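Local coordinates for putative flagellar hook-associated protein (PDB 3PWX), which is probably a structural protein of the bacterial flagellum, a flagellin-family member named as a putative hook-associated protein, at residues T42-V47 against F98-T103; S138-Q143 against M194-G199. All coordinates share one frame; numbering follows the deposited sequence.

Contact 1: residues T42-V47 against F98-T103; sequences THLDSV and FLFSGT
The long N-terminal helix 7-61 of this flagellin-family chain meets the loop that follows helix 71-89 here, with His43 and Leu44 on the helix meeting Leu99 and Phe100 on the loop. Phe98 to Ser101 form a type I beta turn, and its two central residues, Leu99 and Phe100, are the ones that reach the helix. His43 answers both of them. The His43 and Leu99 side chains cross at about a right angle, with His43 CD2 3.6 Å from Leu99 CD2 and His43 NE2 at 3.8 Å from the same methyl. Closer to the backbone, the His43 CB methylene lies at the rim of the Phe100 ring, in the ring plane, 3.9 Å from Phe100 CE1. With CG anti to the carbonyl carbon (chi1 -72°) the Phe100 ring is carried toward the helix, and its turn about chi2 (117°) brings the rim to His43 CB. Leu99 CB sits over one face of the same ring, 4.1 Å above its plane and displaced toward the rim, and probably limits how far the ring can turn. Leu44 adds a looser apolar touch, its CG 4.3 Å from Phe100 CZ, while its side chain also packs on Ala193 and Met194 of helix 172-223. No hydrogen bond joins the two segments, and the contact rests on van der Waals packing; the loop itself is tied by a backbone bond between Leu99 and Ala91. This is a type I turn in the loop after helix 71-89 packed on helix 7-61, both within the bacterial flagellin N-terminal helical region.

Contact 2: residues S138-Q143 against M194-G199; sequences SNMTAQ and MTEIGG
Apolar packing comes first: the side chain of Met140, a selenomethionine in this model, is directed at helix 172-223 and meets Ile197 there. Met140 CG is 3.7 Å from Ile197 CD1, the closest approach between the two segments. The isoleucine reaches across with the end of its longer branch, since CG1 is anti to the carbonyl carbon (chi1 -82°) and carries CD1 to the methionine. The two side chains cross at a slant, and a methylene, CG, meets a methyl, CD1. Ile197 also packs on Glu41 and Met140 on Gln40, both from helix 7-61, which makes the place a meeting of the loop with two long helices.

The second kind of contact sets the selenomethionine end against a carboxylate. Met140 is bent at both chi2 (-54°) and chi3 (-64°), which folds its tip round to Glu196 instead of letting it run straight on. Met140 CE comes to 4.0 Å from Glu196 OE1, and Met140 SE is 4.2 Å from that oxygen. These are van der Waals approaches.

Polar bonding lies just beyond the segments. Glu196 OE2 forms a salt bridge with Arg200 one turn further along its helix, and has a long, weak ion pair with Lys132 of the second subunit. The same arginine donates from NH1 to Asn139 O, so it ties the loop backbone to the helix beside the methionine.

The chemistry therefore divides the work: a buried apolar touch joins the segments directly, while Arg200 links both sides through charge and hydrogen bonding, and would be expected to offset the carboxylate charge beside the selenomethionine.

In the fold
Contact 1 closes along the chain before contact 2 opens, yet their centres are about 9 Å apart and they touch on both sides. On the loop side, Phe100 O and Ala142 N are 2.9 Å apart, a probable hydrogen bond. On the helix side, Leu44 CB is 3.8 Å from Met194 CG, where helix 7-61 runs beside helix 172-223. Contact 1 seats one part of the region between the helices on helix 7-61, and contact 2 seats a later part on helix 172-223. Leu99's side chain lies about 6 Å from that of His97, seen to bind magnesium in a structure of this protein though no ion is bound to this chain; a magnesium ion in the model lies about 11 Å from the Leu99 side chain. Contact 2 is away from that site.

Contact 1: residues T42-V47 against F98-T103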
loop_
_atom_site.group_PDB
_atom_site.type_symbol
_atom_site.label_atom_id
_atom_site.label_comp_id
_atom_site.label_asym_id
_atom_site.label_seq_id
_atom_site.Cartn_x
_atom_site.Cartn_y
_atom_site.Cartn_z
ATOM N N THR A 42 15.089 14.322 3.899
ATOM C CA THR A 42 16.313 15.138 3.978
ATOM C C THR A 42 16.569 15.755 2.621
ATOM O O THR A 42 16.816 16.950 2.532
ATOM C CB THR A 42 17.523 14.258 4.338
ATOM O OG1 THR A 42 17.416 13.805 5.699
ATOM C CG2 THR A 42 18.861 14.992 4.129
ATOM N N HIS A 43 16.506 14.959 1.555
ATOM C CA HIS A 43 16.808 15.501 0.208
ATOM C C HIS A 43 15.754 16.502 -0.204
ATOM O O HIS A 43 16.114 17.574 -0.787
ATOM C CB HIS A 43 17.020 14.434 -0.885
ATOM C CG HIS A 43 18.175 13.522 -0.614
ATOM N ND1 HIS A 43 19.491 13.954 -0.661
ATOM C CD2 HIS A 43 18.210 12.219 -0.252
ATOM C CE1 HIS A 43 20.286 12.942 -0.360
ATOM N NE2 HIS A 43 19.534 11.880 -0.113
ATOM N N LEU A 44 14.489 16.220 0.137
ATOM C CA LEU A 44 13.478 17.189 -0.193
ATOM C C LEU A 44 13.623 18.474 0.611
ATOM O O LEU A 44 13.506 19.542 0.033
ATOM C CB LEU A 44 12.090 16.658 -0.162
ATOM C CG LEU A 44 11.828 15.589 -1.237
ATOM C CD1 LEU A 44 10.471 14.959 -0.962
ATOM C CD2 LEU A 44 11.950 16.157 -2.671
ATOM N N ASP A 45 13.952 18.372 1.898
ATOM C CA ASP A 45 14.203 19.528 2.715
ATOM C C ASP A 45 15.240 20.420 2.051
ATOM O O ASP A 45 15.015 21.621 1.867
ATOM C CB ASP A 45 14.668 19.150 4.111
ATOM C CG ASP A 45 14.531 20.309 5.070
ATOM O OD1 ASP A 45 13.415 20.863 5.209
ATOM O OD2 ASP A 45 15.552 20.724 5.658
ATOM N N SER A 46 16.342 19.812 1.634
ATOM C CA SER A 46 17.422 20.541 0.945
ATOM C C SER A 46 17.007 21.162 -0.398
ATOM O O SER A 46 17.405 22.293 -0.675
ATOM C CB SER A 46 18.637 19.631 0.771
ATOM O OG SER A 46 19.537 20.151 -0.173
ATOM N N VAL A 47 16.214 20.437 -1.214
ATOM C CA VAL A 47 15.620 20.985 -2.433
ATOM C C VAL A 47 14.795 22.191 -2.052
ATOM O O VAL A 47 14.865 23.174 -2.731
ATOM C CB VAL A 47 14.721 19.968 -3.210
ATOM C CG1 VAL A 47 13.952 20.643 -4.345
ATOM C CG2 VAL A 47 15.554 18.820 -3.785
ATOM N N PHE A 98 19.176 4.978 -7.531
ATOM C CA PHE A 98 18.613 6.334 -7.578
ATOM C C PHE A 98 17.283 6.456 -6.838
ATOM O O PHE A 98 16.289 5.933 -7.235
ATOM C CB PHE A 98 18.534 6.893 -8.997
ATOM C CG PHE A 98 19.872 7.164 -9.593
ATOM C CD1 PHE A 98 20.554 8.353 -9.305
ATOM C CD2 PHE A 98 20.490 6.211 -10.384
ATOM C CE1 PHE A 98 21.844 8.592 -9.851
ATOM C CE2 PHE A 98 21.753 6.447 -10.926
ATOM C CZ PHE A 98 22.433 7.629 -10.666
ATOM N N LEU A 99 17.294 7.184 -5.739
ATOM C CA LEU A 99 16.147 7.340 -4.873
ATOM C C LEU A 99 14.886 7.836 -5.582
ATOM O O LEU A 99 13.782 7.546 -5.195
ATOM C CB LEU A 99 16.583 8.352 -3.794
ATOM C CG LEU A 99 16.886 7.829 -2.374
ATOM C CD1 LEU A 99 17.531 6.398 -2.317
ATOM C CD2 LEU A 99 17.702 8.887 -1.537
ATOM N N PHE A 100 15.053 8.630 -6.624
ATOM C CA PHE A 100 13.918 9.466 -7.079
ATOM C C PHE A 100 13.559 9.214 -8.495
ATOM O O PHE A 100 12.808 10.045 -9.072
ATOM C CB PHE A 100 14.162 10.992 -6.930
ATOM C CG PHE A 100 14.133 11.460 -5.538
ATOM C CD1 PHE A 100 15.259 12.012 -4.969
ATOM C CD2 PHE A 100 12.957 11.334 -4.745
ATOM C CE1 PHE A 100 15.228 12.464 -3.669
ATOM C CE2 PHE A 100 12.952 11.738 -3.456
ATOM C CZ PHE A 100 14.099 12.322 -2.915
ATOM N N SER A 101 14.079 8.113 -9.031
ATOM C CA SER A 101 13.848 7.715 -10.401
ATOM C C SER A 101 12.637 6.803 -10.699
ATOM O O SER A 101 12.495 6.271 -11.837
ATOM C CB SER A 101 15.145 7.069 -10.933
ATOM O OG SER A 101 16.111 8.115 -11.198
ATOM N N GLY A 102 11.744 6.602 -9.748
ATOM C CA GLY A 102 10.662 5.702 -10.047
ATOM C C GLY A 102 11.235 4.284 -10.150
ATOM O O GLY A 102 12.031 3.890 -9.334
ATOM N N THR A 103 10.834 3.477 -11.134
ATOM C CA THR A 103 11.378 2.101 -11.191
ATOM C C THR A 103 12.658 1.971 -12.006
ATOM O O THR A 103 13.180 0.870 -12.148
ATOM C CB THR A 103 10.409 1.104 -11.751
ATOM O OG1 THR A 103 9.819 1.657 -12.933
ATOM C CG2 THR A 103 9.365 0.741 -10.705
#

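Contact 2: residues S138-Q143 against M194-G199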
loop_
_atom_site.group_PDB
_atom_site.type_symbol
_atom_site.label_atom_id
_atom_site.label_comp_id
_atom_site.label_asym_id
_atom_site.label_seq_id
_atom_site.Cartn_x
_atom_site.Cartn_y
_atom_site.Cartn_z
ATOM N N SER A 138 6.473 3.540 -1.003
ATOM C CA SER A 138 7.734 3.847 -0.334
ATOM C C SER A 138 8.601 4.795 -1.105
ATOM O O SER A 138 9.654 5.249 -0.581
ATOM C CB SER A 138 8.487 2.528 -0.070
ATOM O OG SER A 138 8.848 1.906 -1.301
ATOM N N ASN A 139 8.197 5.185 -2.310
ATOM C CA ASN A 139 8.997 6.204 -3.001
ATOM C C ASN A 139 8.327 7.541 -3.354
ATOM O O ASN A 139 7.099 7.625 -3.352
ATOM C CB ASN A 139 9.655 5.608 -4.229
ATOM C CG ASN A 139 8.661 5.221 -5.315
ATOM O OD1 ASN A 139 7.572 4.655 -5.069
ATOM N ND2 ASN A 139 9.053 5.512 -6.556
HETATM N N MSE A 140 9.133 8.588 -3.591
HETATM C CA MSE A 140 8.634 9.796 -4.265
HETATM C C MSE A 140 9.347 9.857 -5.615
HETATM O O MSE A 140 10.356 9.198 -5.795
HETATM C CB MSE A 140 8.879 11.080 -3.469
HETATM C CG MSE A 140 8.096 11.239 -2.177
HETATM SE SE MSE A 140 6.139 11.047 -2.370
HETATM C CE MSE A 140 5.781 12.576 -3.536
ATOM N N THR A 141 8.776 10.563 -6.583
ATOM C CA THR A 141 9.473 10.710 -7.843
ATOM C C THR A 141 9.777 12.136 -8.276
ATOM O O THR A 141 8.930 13.019 -8.174
ATOM C CB THR A 141 8.837 9.925 -9.023
ATOM O OG1 THR A 141 7.658 10.594 -9.499
ATOM C CG2 THR A 141 8.604 8.521 -8.600
ATOM N N ALA A 142 10.975 12.313 -8.815
ATOM C CA ALA A 142 11.343 13.600 -9.434
ATOM C C ALA A 142 10.321 13.893 -10.525
ATOM O O ALA A 142 9.865 14.997 -10.690
ATOM C CB ALA A 142 12.730 13.530 -10.002
ATOM N N GLN A 143 9.916 12.886 -11.269
ATOM C CA GLN A 143 9.020 13.190 -12.353
ATOM C C GLN A 143 7.671 13.731 -11.944
ATOM O O GLN A 143 7.136 14.565 -12.635
ATOM C CB GLN A 143 8.832 12.011 -13.277
ATOM C CG GLN A 143 7.884 12.330 -14.345
ATOM C CD GLN A 143 8.202 11.529 -15.513
ATOM O OE1 GLN A 143 9.137 11.890 -16.271
ATOM N NE2 GLN A 143 7.491 10.393 -15.682
HETATM N N MSE A 194 6.414 16.195 1.130
HETATM C CA MSE A 194 6.953 16.010 2.477
HETATM C C MSE A 194 5.799 15.878 3.446
HETATM O O MSE A 194 5.888 15.165 4.443
HETATM C CB MSE A 194 7.841 17.231 2.849
HETATM C CG MSE A 194 9.285 17.240 2.267
HETATM SE SE MSE A 194 10.183 18.986 2.583
HETATM C CE MSE A 194 11.053 18.497 4.291
ATOM N N THR A 195 4.716 16.614 3.190
ATOM C CA THR A 195 3.482 16.406 3.940
ATOM C C THR A 195 2.994 14.981 3.680
ATOM O O THR A 195 2.561 14.286 4.596
ATOM C CB THR A 195 2.425 17.397 3.513
ATOM O OG1 THR A 195 2.817 18.713 3.940
ATOM C CG2 THR A 195 1.127 17.083 4.169
ATOM N N GLU A 196 3.106 14.509 2.435
ATOM C CA GLU A 196 2.651 13.178 2.137
ATOM C C GLU A 196 3.555 12.178 2.834
ATOM O O GLU A 196 3.080 11.258 3.447
ATOM C CB GLU A 196 2.565 12.939 0.642
ATOM C CG GLU A 196 1.695 11.763 0.317
ATOM C CD GLU A 196 1.894 11.206 -1.098
ATOM O OE1 GLU A 196 2.066 12.007 -2.047
ATOM O OE2 GLU A 196 1.826 9.944 -1.232
ATOM N N ILE A 197 4.856 12.374 2.822
ATOM C CA ILE A 197 5.697 11.491 3.609
ATOM C C ILE A 197 5.378 11.469 5.110
ATOM O O ILE A 197 5.392 10.408 5.750
ATOM C CB ILE A 197 7.146 11.811 3.410
ATOM C CG1 ILE A 197 7.669 11.167 2.135
ATOM C CG2 ILE A 197 7.964 11.358 4.617
ATOM C CD1 ILE A 197 8.743 11.971 1.405
ATOM N N GLY A 198 5.100 12.619 5.698
ATOM C CA GLY A 198 4.699 12.623 7.121
ATOM C C GLY A 198 3.444 11.817 7.396
ATOM O O GLY A 198 3.381 11.175 8.382
ATOM N N GLY A 199 2.436 11.856 6.529
ATOM C CA GLY A 199 1.261 11.004 6.611
ATOM C C GLY A 199 1.633 9.526 6.483
ATOM O O GLY A 199 1.068 8.673 7.187
#